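Local coordinates for uncharacterized protein (PDB 6PTM), which probably hydrolyses carrageenan chains from their ends, as an exo-carrageenase of glycoside hydrolase family GH42, at residues F171-T176 with A542-L547; W175-R180 with T506-R511; V616-P621 with S672-M677. All blocks are in the same frame, centred on the assembly; numbering follows the deposited sequence.

In the fold
Contacts 1 and 2 belong to the same part of the fold. They share W175 and T176, and their centres are about 14 Å apart. Contact 1 sets strand 168-175 against helix 534-549. Contact 2 joins the loop after this strand to the loop after strand 503-506, its parallel neighbour. In a GH42 barrel the substrate site lies at this C-terminal end of the strands, so contact 2 is probably nearer to it than contact 1. Contact 3 packs a helix on a strand of a separate parallel sheet, on the opposite side of the chain's centre. Its centre is about 39 Å from that of contact 1 and about 45 Å from that of contact 2, and it touches neither.

Contact 1: residues F171-T176 with A542-L547; sequences FLADWT and ATMIDL
Strand 168-175 passes one side of helix 534-549, with the CA atoms of F171 and M544 6.0 Å apart. No hydrogen bond joins the two segments, and the side chains that meet are apolar. M544 lies between strand and helix and carries most of the contact from the helix side. The bend at chi2 (-60°) turns SD toward the F171 backbone. M544 SD lies 3.9 Å from CB of F171 and 3.7 Å from the F171 backbone O. One atom back, M544 CG rests on the methyl CB of A173 at 3.7 Å. F171 and A173 both point to the helix, while L172 between them points away. The strand is probably the first of the (β/α)8 barrel expected in GH42. It pairs in parallel with strand 503-506, probably the last, and helix 534-549 is the next helix along the chain after that strand. The F171 ring reaches one helical turn beyond M544. Its CG sits beside the backbone N (chi1 -54°), and F171 CD2 meets CB of L547 obliquely at 3.8 Å. The two side chains cross at about a right angle. The backbone O of L547 lies at the edge of the ring, in its plane, 3.9 Å from F171 CE2. F171 also packs on I554 and M555 of helix 551-559. The backbone N of F171 is held by the side chain of N548.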
loop_
_atom_site.group_PDB
_atom_site.type_symbol
_atom_site.label_atom_id
_atom_site.label_comp_id
_atom_site.label_asym_id
_atom_site.label_seq_id
_atom_site.Cartn_x
_atom_site.Cartn_y
_atom_site.Cartn_z
ATOM N N PHE A 171 -12.185 8.272 -4.961
ATOM C CA PHE A 171 -11.327 7.540 -4.012
ATOM C C PHE A 171 -12.195 7.061 -2.849
ATOM O O PHE A 171 -12.957 7.864 -2.296
ATOM C CB PHE A 171 -10.154 8.439 -3.608
ATOM C CG PHE A 171 -9.408 8.974 -4.810
ATOM C CD1 PHE A 171 -8.624 8.126 -5.591
ATOM C CD2 PHE A 171 -9.535 10.299 -5.201
ATOM C CE1 PHE A 171 -7.980 8.595 -6.727
ATOM C CE2 PHE A 171 -8.920 10.753 -6.353
ATOM C CZ PHE A 171 -8.140 9.907 -7.106
ATOM N N LEU A 172 -12.026 5.802 -2.446
ATOM C CA LEU A 172 -12.931 5.138 -1.483
ATOM C C LEU A 172 -12.219 4.844 -0.153
ATOM O O LEU A 172 -11.055 4.360 -0.154
ATOM C CB LEU A 172 -13.504 3.863 -2.094
ATOM C CG LEU A 172 -14.330 4.028 -3.376
ATOM C CD1 LEU A 172 -14.997 2.686 -3.721
ATOM C CD2 LEU A 172 -15.370 5.167 -3.306
ATOM N N ALA A 173 -12.924 5.080 0.947
ATOM C CA ALA A 173 -12.486 4.667 2.299
ATOM C C ALA A 173 -13.637 3.965 3.008
ATOM O O ALA A 173 -14.765 4.512 3.005
ATOM C CB ALA A 173 -12.027 5.854 3.083
ATOM N N ASP A 174 -13.359 2.798 3.572
ATOM C CA ASP A 174 -14.222 2.105 4.561
ATOM C C ASP A 174 -13.323 1.516 5.672
ATOM O O ASP A 174 -12.145 1.847 5.744
ATOM C CB ASP A 174 -15.117 1.066 3.878
ATOM C CG ASP A 174 -16.418 0.796 4.628
ATOM O OD1 ASP A 174 -17.440 0.547 3.977
ATOM O OD2 ASP A 174 -16.382 0.773 5.864
ATOM N N TRP A 175 -13.869 0.677 6.527
ATOM C CA TRP A 175 -13.196 0.229 7.764
ATOM C C TRP A 175 -13.390 -1.275 7.938
ATOM O O TRP A 175 -14.505 -1.727 7.779
ATOM C CB TRP A 175 -13.772 0.995 8.949
ATOM C CG TRP A 175 -13.639 2.481 8.847
ATOM C CD1 TRP A 175 -14.516 3.331 8.240
ATOM C CD2 TRP A 175 -12.566 3.295 9.348
ATOM N NE1 TRP A 175 -14.031 4.609 8.281
ATOM C CE2 TRP A 175 -12.861 4.632 8.987
ATOM C CE3 TRP A 175 -11.381 3.041 10.051
ATOM C CZ2 TRP A 175 -12.023 5.701 9.308
ATOM C CZ3 TRP A 175 -10.573 4.108 10.408
ATOM C CH2 TRP A 175 -10.868 5.412 9.999
ATOM N N THR A 176 -12.329 -1.994 8.273
ATOM C CA THR A 176 -12.347 -3.437 8.591
ATOM C C THR A 176 -13.396 -3.730 9.697
ATOM O O THR A 176 -13.423 -3.009 10.714
ATOM C CB THR A 176 -10.925 -3.892 8.948
ATOM O OG1 THR A 176 -10.045 -3.398 7.925
ATOM C CG2 THR A 176 -10.847 -5.404 9.067
ATOM N N ALA A 542 -13.154 13.086 5.353
ATOM C CA ALA A 542 -12.928 14.478 4.928
ATOM C C ALA A 542 -11.812 14.519 3.880
ATOM O O ALA A 542 -11.922 15.272 2.911
ATOM C CB ALA A 542 -12.613 15.357 6.117
ATOM N N THR A 543 -10.749 13.755 4.063
ATOM C CA THR A 543 -9.676 13.673 3.040
ATOM C C THR A 543 -10.243 13.122 1.713
ATOM O O THR A 543 -10.005 13.717 0.657
ATOM C CB THR A 543 -8.481 12.916 3.607
ATOM O OG1 THR A 543 -8.095 13.537 4.847
ATOM C CG2 THR A 543 -7.326 12.936 2.646
ATOM N N MET A 544 -11.010 12.044 1.736
ATOM C CA MET A 544 -11.629 11.495 0.500
ATOM C C MET A 544 -12.464 12.595 -0.176
ATOM O O MET A 544 -12.409 12.751 -1.431
ATOM C CB MET A 544 -12.484 10.262 0.813
ATOM C CG MET A 544 -11.698 9.087 1.372
ATOM S SD MET A 544 -10.404 8.498 0.238
ATOM C CE MET A 544 -8.949 8.601 1.273
ATOM N N ILE A 545 -13.219 13.354 0.617
ATOM C CA ILE A 545 -14.074 14.434 0.057
ATOM C C ILE A 545 -13.202 15.431 -0.697
ATOM O O ILE A 545 -13.605 15.855 -1.806
ATOM C CB ILE A 545 -14.871 15.131 1.164
ATOM C CG1 ILE A 545 -16.022 14.239 1.630
ATOM C CG2 ILE A 545 -15.292 16.517 0.672
ATOM C CD1 ILE A 545 -16.729 14.723 2.878
ATOM N N ASP A 546 -12.085 15.850 -0.101
ATOM C CA ASP A 546 -11.199 16.816 -0.789
ATOM C C ASP A 546 -10.541 16.154 -2.003
ATOM O O ASP A 546 -10.525 16.771 -3.093
ATOM C CB ASP A 546 -10.163 17.437 0.137
ATOM C CG ASP A 546 -10.751 18.474 1.075
ATOM O OD1 ASP A 546 -11.801 19.055 0.735
ATOM O OD2 ASP A 546 -10.177 18.646 2.146
ATOM N N LEU A 547 -10.010 14.939 -1.862
ATOM C CA LEU A 547 -9.394 14.258 -3.028
ATOM C C LEU A 547 -10.436 14.107 -4.161
ATOM O O LEU A 547 -10.116 14.369 -5.317
ATOM C CB LEU A 547 -8.855 12.898 -2.584
ATOM C CG LEU A 547 -7.655 12.883 -1.653
ATOM C CD1 LEU A 547 -7.548 11.508 -1.028
ATOM C CD2 LEU A 547 -6.398 13.224 -2.419
#

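Contact 2: residues W175-R180 with T506-R511; sequences WTWKPR and TWYWCR
W175 and T506 form a parallel bridge where strands 168-175 and 503-506 end, probably the seam between the first and last strands of the GH42 (β/α)8 barrel. Two backbone bonds extend the pairing. T176 N gives to T506 O at 2.9 Å, tilted from the carbonyl plane. W509 N gives to T176 O at 2.7 Å, in the plane of the T176 carbonyl. The peptide between W507 and Y508 is cis, as often found after the last barrel strand in related glycoside hydrolases. The W175 ring is held on both faces: T506 CB lies over one toward the rim, an off-centre CH-pi contact, and the edge of W509 meets the other, T-shaped, planes at 67°. K178 CG, anti to the backbone N (chi1 -174°), stands over W509, 3.7 Å from the centroid of its five-membered ring. NZ of K178 leads away to a salt bridge with D174 OD2 and a hydrogen bond to G189 O. A second aromatic group gathers round W177. The edge of W507 points at its face, planes at 60°, and CD1 of Y508 comes to 3.6 Å from W177 CZ3. At that ring's edge, C510 SG lies 4.2 Å from W177 CE3.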
loop_
_atom_site.group_PDB
_atom_site.type_symbol
_atom_site.label_atom_id
_atom_site.label_comp_id
_atom_site.label_asym_id
_atom_site.label_seq_id
_atom_site.Cartn_x
_atom_site.Cartn_y
_atom_site.Cartn_z
ATOM N N TRP A 175 -13.869 0.677 6.527
ATOM C CA TRP A 175 -13.196 0.229 7.764
ATOM C C TRP A 175 -13.390 -1.275 7.938
ATOM O O TRP A 175 -14.505 -1.727 7.779
ATOM C CB TRP A 175 -13.772 0.995 8.949
ATOM C CG TRP A 175 -13.639 2.481 8.847
ATOM C CD1 TRP A 175 -14.516 3.331 8.240
ATOM C CD2 TRP A 175 -12.566 3.295 9.348
ATOM N NE1 TRP A 175 -14.031 4.609 8.281
ATOM C CE2 TRP A 175 -12.861 4.632 8.987
ATOM C CE3 TRP A 175 -11.381 3.041 10.051
ATOM C CZ2 TRP A 175 -12.023 5.701 9.308
ATOM C CZ3 TRP A 175 -10.573 4.108 10.408
ATOM C CH2 TRP A 175 -10.868 5.412 9.999
ATOM N N THR A 176 -12.329 -1.994 8.273
ATOM C CA THR A 176 -12.347 -3.437 8.591
ATOM C C THR A 176 -13.396 -3.730 9.697
ATOM O O THR A 176 -13.423 -3.009 10.714
ATOM C CB THR A 176 -10.925 -3.892 8.948
ATOM O OG1 THR A 176 -10.045 -3.398 7.925
ATOM C CG2 THR A 176 -10.847 -5.404 9.067
ATOM N N TRP A 177 -14.284 -4.698 9.440
ATOM C CA TRP A 177 -15.267 -5.287 10.399
ATOM C C TRP A 177 -16.346 -4.288 10.805
ATOM O O TRP A 177 -17.063 -4.616 11.753
ATOM C CB TRP A 177 -14.583 -5.811 11.673
ATOM C CG TRP A 177 -13.647 -6.956 11.458
ATOM C CD1 TRP A 177 -13.614 -7.816 10.395
ATOM C CD2 TRP A 177 -12.590 -7.357 12.347
ATOM N NE1 TRP A 177 -12.600 -8.727 10.569
ATOM C CE2 TRP A 177 -11.959 -8.474 11.758
ATOM C CE3 TRP A 177 -12.134 -6.902 13.590
ATOM C CZ2 TRP A 177 -10.878 -9.119 12.358
ATOM C CZ3 TRP A 177 -11.061 -7.539 14.180
ATOM C CH2 TRP A 177 -10.437 -8.625 13.566
ATOM N N LYS A 178 -16.436 -3.112 10.176
ATOM C CA LYS A 178 -17.489 -2.107 10.487
ATOM C C LYS A 178 -18.857 -2.751 10.298
ATOM O O LYS A 178 -19.158 -3.319 9.243
ATOM C CB LYS A 178 -17.423 -0.880 9.575
ATOM C CG LYS A 178 -18.379 0.254 9.942
ATOM C CD LYS A 178 -18.384 1.335 8.899
ATOM C CE LYS A 178 -19.048 0.859 7.615
ATOM N NZ LYS A 178 -18.892 1.855 6.534
ATOM N N PRO A 179 -19.758 -2.661 11.297
ATOM C CA PRO A 179 -21.113 -3.196 11.113
ATOM C C PRO A 179 -21.779 -2.524 9.907
ATOM O O PRO A 179 -21.677 -1.312 9.764
ATOM C CB PRO A 179 -21.817 -2.863 12.434
ATOM C CG PRO A 179 -20.663 -2.793 13.425
ATOM C CD PRO A 179 -19.532 -2.133 12.653
ATOM N N ARG A 180 -22.419 -3.325 9.058
ATOM C CA ARG A 180 -23.018 -2.880 7.777
ATOM C C ARG A 180 -24.447 -2.427 8.078
ATOM O O ARG A 180 -25.379 -3.129 7.720
ATOM C CB ARG A 180 -22.918 -4.023 6.765
ATOM C CG ARG A 180 -21.483 -4.488 6.523
ATOM C CD ARG A 180 -20.850 -3.773 5.349
ATOM N NE ARG A 180 -21.692 -3.928 4.164
ATOM C CZ ARG A 180 -21.950 -2.986 3.258
ATOM N NH1 ARG A 180 -21.420 -1.773 3.355
ATOM N NH2 ARG A 180 -22.757 -3.275 2.251
ATOM N N THR A 506 -9.726 0.517 5.962
ATOM C CA THR A 506 -8.763 0.906 7.022
ATOM C C THR A 506 -8.911 -0.016 8.246
ATOM O O THR A 506 -10.061 -0.299 8.647
ATOM C CB THR A 506 -8.912 2.375 7.409
ATOM O OG1 THR A 506 -8.745 3.191 6.237
ATOM C CG2 THR A 506 -7.951 2.743 8.521
ATOM N N TRP A 507 -7.791 -0.464 8.812
ATOM C CA TRP A 507 -7.763 -1.170 10.131
ATOM C C TRP A 507 -7.973 -0.149 11.257
ATOM O O TRP A 507 -7.160 0.757 11.411
ATOM C CB TRP A 507 -6.429 -1.904 10.307
ATOM C CG TRP A 507 -6.266 -2.614 11.620
ATOM C CD1 TRP A 507 -5.669 -2.116 12.745
ATOM C CD2 TRP A 507 -6.693 -3.955 11.954
ATOM N NE1 TRP A 507 -5.688 -3.052 13.743
ATOM C CE2 TRP A 507 -6.314 -4.184 13.296
ATOM C CE3 TRP A 507 -7.366 -4.981 11.270
ATOM C CZ2 TRP A 507 -6.530 -5.407 13.936
ATOM C CZ3 TRP A 507 -7.576 -6.194 11.904
ATOM C CH2 TRP A 507 -7.176 -6.394 13.223
ATOM N N TYR A 508 -9.054 -0.245 12.051
ATOM C CA TYR A 508 -10.197 -1.153 11.915
ATOM C C TYR A 508 -11.367 -0.648 12.777
ATOM O O TYR A 508 -11.166 0.109 13.717
ATOM C CB TYR A 508 -9.913 -2.610 12.314
ATOM C CG TYR A 508 -9.563 -2.907 13.762
ATOM C CD1 TYR A 508 -9.833 -4.159 14.305
ATOM C CD2 TYR A 508 -8.892 -1.989 14.564
ATOM C CE1 TYR A 508 -9.470 -4.485 15.608
ATOM C CE2 TYR A 508 -8.537 -2.294 15.867
ATOM C CZ TYR A 508 -8.810 -3.550 16.391
ATOM O OH TYR A 508 -8.427 -3.843 17.675
ATOM N N TRP A 509 -12.583 -1.039 12.421
ATOM C CA TRP A 509 -13.808 -0.608 13.138
ATOM C C TRP A 509 -14.324 -1.796 13.940
ATOM O O TRP A 509 -15.268 -2.480 13.500
ATOM C CB TRP A 509 -14.839 -0.055 12.170
ATOM C CG TRP A 509 -15.988 0.680 12.799
ATOM C CD1 TRP A 509 -16.886 0.230 13.728
ATOM C CD2 TRP A 509 -16.412 2.010 12.443
ATOM N NE1 TRP A 509 -17.833 1.193 13.982
ATOM C CE2 TRP A 509 -17.576 2.289 13.201
ATOM C CE3 TRP A 509 -15.916 2.978 11.552
ATOM C CZ2 TRP A 509 -18.246 3.505 13.091
ATOM C CZ3 TRP A 509 -16.580 4.180 11.451
ATOM C CH2 TRP A 509 -17.729 4.432 12.208
ATOM N N CYS A 510 -13.650 -2.046 15.053
ATOM C CA CYS A 510 -13.921 -3.200 15.939
ATOM C C CYS A 510 -15.094 -2.879 16.877
ATOM O O CYS A 510 -15.622 -3.832 17.450
ATOM C CB CYS A 510 -12.675 -3.575 16.729
ATOM S SG CYS A 510 -12.781 -5.249 17.401
ATOM N N ARG A 511 -15.480 -1.602 17.025
ATOM C CA ARG A 511 -16.693 -1.171 17.777
ATOM C C ARG A 511 -17.948 -1.848 17.220
ATOM O O ARG A 511 -18.157 -1.836 15.993
ATOM C CB ARG A 511 -16.883 0.341 17.664
ATOM C CG ARG A 511 -15.890 1.156 18.477
ATOM C CD ARG A 511 -16.395 1.425 19.901
ATOM N NE ARG A 511 -15.617 2.506 20.500
ATOM C CZ ARG A 511 -15.736 2.945 21.750
ATOM N NH1 ARG A 511 -16.605 2.391 22.575
ATOM N NH2 ARG A 511 -15.025 3.989 22.140
#

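Contact 3: residues V616-P621 with S672-M677; sequences VVYKTP and STLNEM
From CB to OH, one side of Y618 runs past M677 and L674 at the start of helix 674-687. Y618 CB touches M677 SD at 3.8 Å. CG stands anti to the backbone N (chi1 179°), which carries the ring out beside the helix. Y618 CD1 is 4.0 Å from M677 SD, an oblique Met-aromatic contact. Y618 CE1 meets L674 CD1 at 3.6 Å. That methyl lies over one ring face, and CG of K619 covers the opposite face. At the tip, Y618 OH passes L674 CD2 at 3.8 Å and is hydrogen-bonded to R585. The M677 sulfur also packs against V616 CB, and M677 CE lies 3.4 Å from V617 O. Strand 614-617 is the middle strand of a five-stranded parallel sheet of order 2-1-3-4-5, flavodoxin-like and probably part of the second domain of GH42 enzymes. T673 is the N-cap of the helix, its OG1 accepting from E676 N at 3.0 Å. With an alanine in place of Y618, L674 CD1 would probably lose the ring face under it and R585 its hydroxyl partner. No hydrogen bond crosses the contact, so shape and dispersion among methyl, sulfur and ring hold it, while R585 satisfies the tyrosine hydroxyl.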
loop_
_atom_site.group_PDB
_atom_site.type_symbol
_atom_site.label_atom_id
_atom_site.label_comp_id
_atom_site.label_asym_id
_atom_site.label_seq_id
_atom_site.Cartn_x
_atom_site.Cartn_y
_atom_site.Cartn_z
ATOM N N VAL A 616 19.039 4.522 -13.394
ATOM C CA VAL A 616 20.193 4.609 -12.471
ATOM C C VAL A 616 20.431 3.204 -11.935
ATOM O O VAL A 616 19.456 2.520 -11.636
ATOM C CB VAL A 616 20.006 5.685 -11.386
ATOM C CG1 VAL A 616 19.689 7.026 -12.010
ATOM C CG2 VAL A 616 18.958 5.325 -10.358
ATOM N N VAL A 617 21.691 2.775 -11.905
ATOM C CA VAL A 617 22.090 1.437 -11.400
ATOM C C VAL A 617 23.079 1.658 -10.261
ATOM O O VAL A 617 24.207 2.150 -10.508
ATOM C CB VAL A 617 22.655 0.517 -12.496
ATOM C CG1 VAL A 617 22.958 -0.857 -11.903
ATOM C CG2 VAL A 617 21.725 0.404 -13.690
ATOM N N TYR A 618 22.630 1.359 -9.048
ATOM C CA TYR A 618 23.324 1.698 -7.787
ATOM C C TYR A 618 23.457 0.443 -6.949
ATOM O O TYR A 618 22.404 -0.198 -6.691
ATOM C CB TYR A 618 22.559 2.765 -7.003
ATOM C CG TYR A 618 23.164 3.180 -5.693
ATOM C CD1 TYR A 618 24.341 3.909 -5.630
ATOM C CD2 TYR A 618 22.537 2.862 -4.505
ATOM C CE1 TYR A 618 24.876 4.303 -4.411
ATOM C CE2 TYR A 618 23.052 3.244 -3.281
ATOM C CZ TYR A 618 24.203 4.005 -3.241
ATOM O OH TYR A 618 24.668 4.374 -2.025
ATOM N N LYS A 619 24.704 0.142 -6.548
ATOM C CA LYS A 619 25.061 -0.956 -5.617
ATOM C C LYS A 619 24.262 -2.224 -5.959
ATOM O O LYS A 619 23.689 -2.870 -5.052
ATOM C CB LYS A 619 24.846 -0.469 -4.185
ATOM C CG LYS A 619 25.860 0.562 -3.689
ATOM C CD LYS A 619 25.999 0.524 -2.164
ATOM C CE LYS A 619 27.416 0.728 -1.680
ATOM N NZ LYS A 619 27.808 2.112 -1.971
ATOM N N THR A 620 24.298 -2.602 -7.232
ATOM C CA THR A 620 23.637 -3.809 -7.778
ATOM C C THR A 620 24.714 -4.699 -8.399
ATOM O O THR A 620 24.730 -4.901 -9.616
ATOM C CB THR A 620 22.495 -3.362 -8.704
ATOM O OG1 THR A 620 21.649 -2.449 -7.980
ATOM C CG2 THR A 620 21.673 -4.524 -9.212
ATOM N N PRO A 621 25.631 -5.277 -7.586
ATOM C CA PRO A 621 26.778 -6.019 -8.114
ATOM C C PRO A 621 26.345 -7.346 -8.747
ATOM O O PRO A 621 26.991 -7.739 -9.684
ATOM C CB PRO A 621 27.662 -6.276 -6.886
ATOM C CG PRO A 621 26.691 -6.311 -5.733
ATOM C CD PRO A 621 25.602 -5.325 -6.117
ATOM N N SER A 672 30.848 7.721 -9.231
ATOM C CA SER A 672 31.552 7.154 -8.054
ATOM C C SER A 672 30.760 7.418 -6.778
ATOM O O SER A 672 31.007 6.699 -5.797
ATOM C CB SER A 672 32.955 7.707 -7.972
ATOM O OG SER A 672 33.665 7.378 -9.153
ATOM N N THR A 673 29.895 8.437 -6.761
ATOM C CA THR A 673 29.169 8.854 -5.541
ATOM C C THR A 673 27.678 9.027 -5.837
ATOM O O THR A 673 27.310 9.288 -6.984
ATOM C CB THR A 673 29.714 10.162 -4.945
ATOM O OG1 THR A 673 29.383 11.210 -5.855
ATOM C CG2 THR A 673 31.203 10.118 -4.705
ATOM N N LEU A 674 26.887 8.962 -4.776
ATOM C CA LEU A 674 25.440 9.277 -4.754
ATOM C C LEU A 674 25.228 10.684 -5.308
ATOM O O LEU A 674 24.323 10.869 -6.148
ATOM C CB LEU A 674 24.981 9.161 -3.304
ATOM C CG LEU A 674 23.612 8.557 -3.074
ATOM C CD1 LEU A 674 23.270 7.508 -4.107
ATOM C CD2 LEU A 674 23.552 7.963 -1.685
ATOM N N ASN A 675 26.076 11.640 -4.918
ATOM C CA ASN A 675 25.931 13.048 -5.377
ATOM C C ASN A 675 26.130 13.092 -6.884
ATOM O O ASN A 675 25.278 13.648 -7.570
ATOM C CB ASN A 675 26.848 14.023 -4.631
ATOM C CG ASN A 675 26.297 14.400 -3.273
ATOM O OD1 ASN A 675 25.161 14.062 -2.926
ATOM N ND2 ASN A 675 27.091 15.104 -2.490
ATOM N N GLU A 676 27.198 12.491 -7.389
ATOM C CA GLU A 676 27.416 12.412 -8.848
ATOM C C GLU A 676 26.204 11.734 -9.490
ATOM O O GLU A 676 25.742 12.192 -10.539
ATOM C CB GLU A 676 28.677 11.610 -9.177
ATOM C CG GLU A 676 29.951 12.250 -8.656
ATOM C CD GLU A 676 31.210 11.458 -8.948
ATOM O OE1 GLU A 676 31.096 10.402 -9.589
ATOM O OE2 GLU A 676 32.306 11.927 -8.557
ATOM N N MET A 677 25.728 10.632 -8.917
ATOM C CA MET A 677 24.625 9.877 -9.579
ATOM C C MET A 677 23.410 10.805 -9.673
ATOM O O MET A 677 22.835 10.932 -10.763
ATOM C CB MET A 677 24.282 8.602 -8.802
ATOM C CG MET A 677 23.085 7.851 -9.356
ATOM S SD MET A 677 23.020 6.175 -8.699
ATOM C CE MET A 677 24.311 5.408 -9.692
#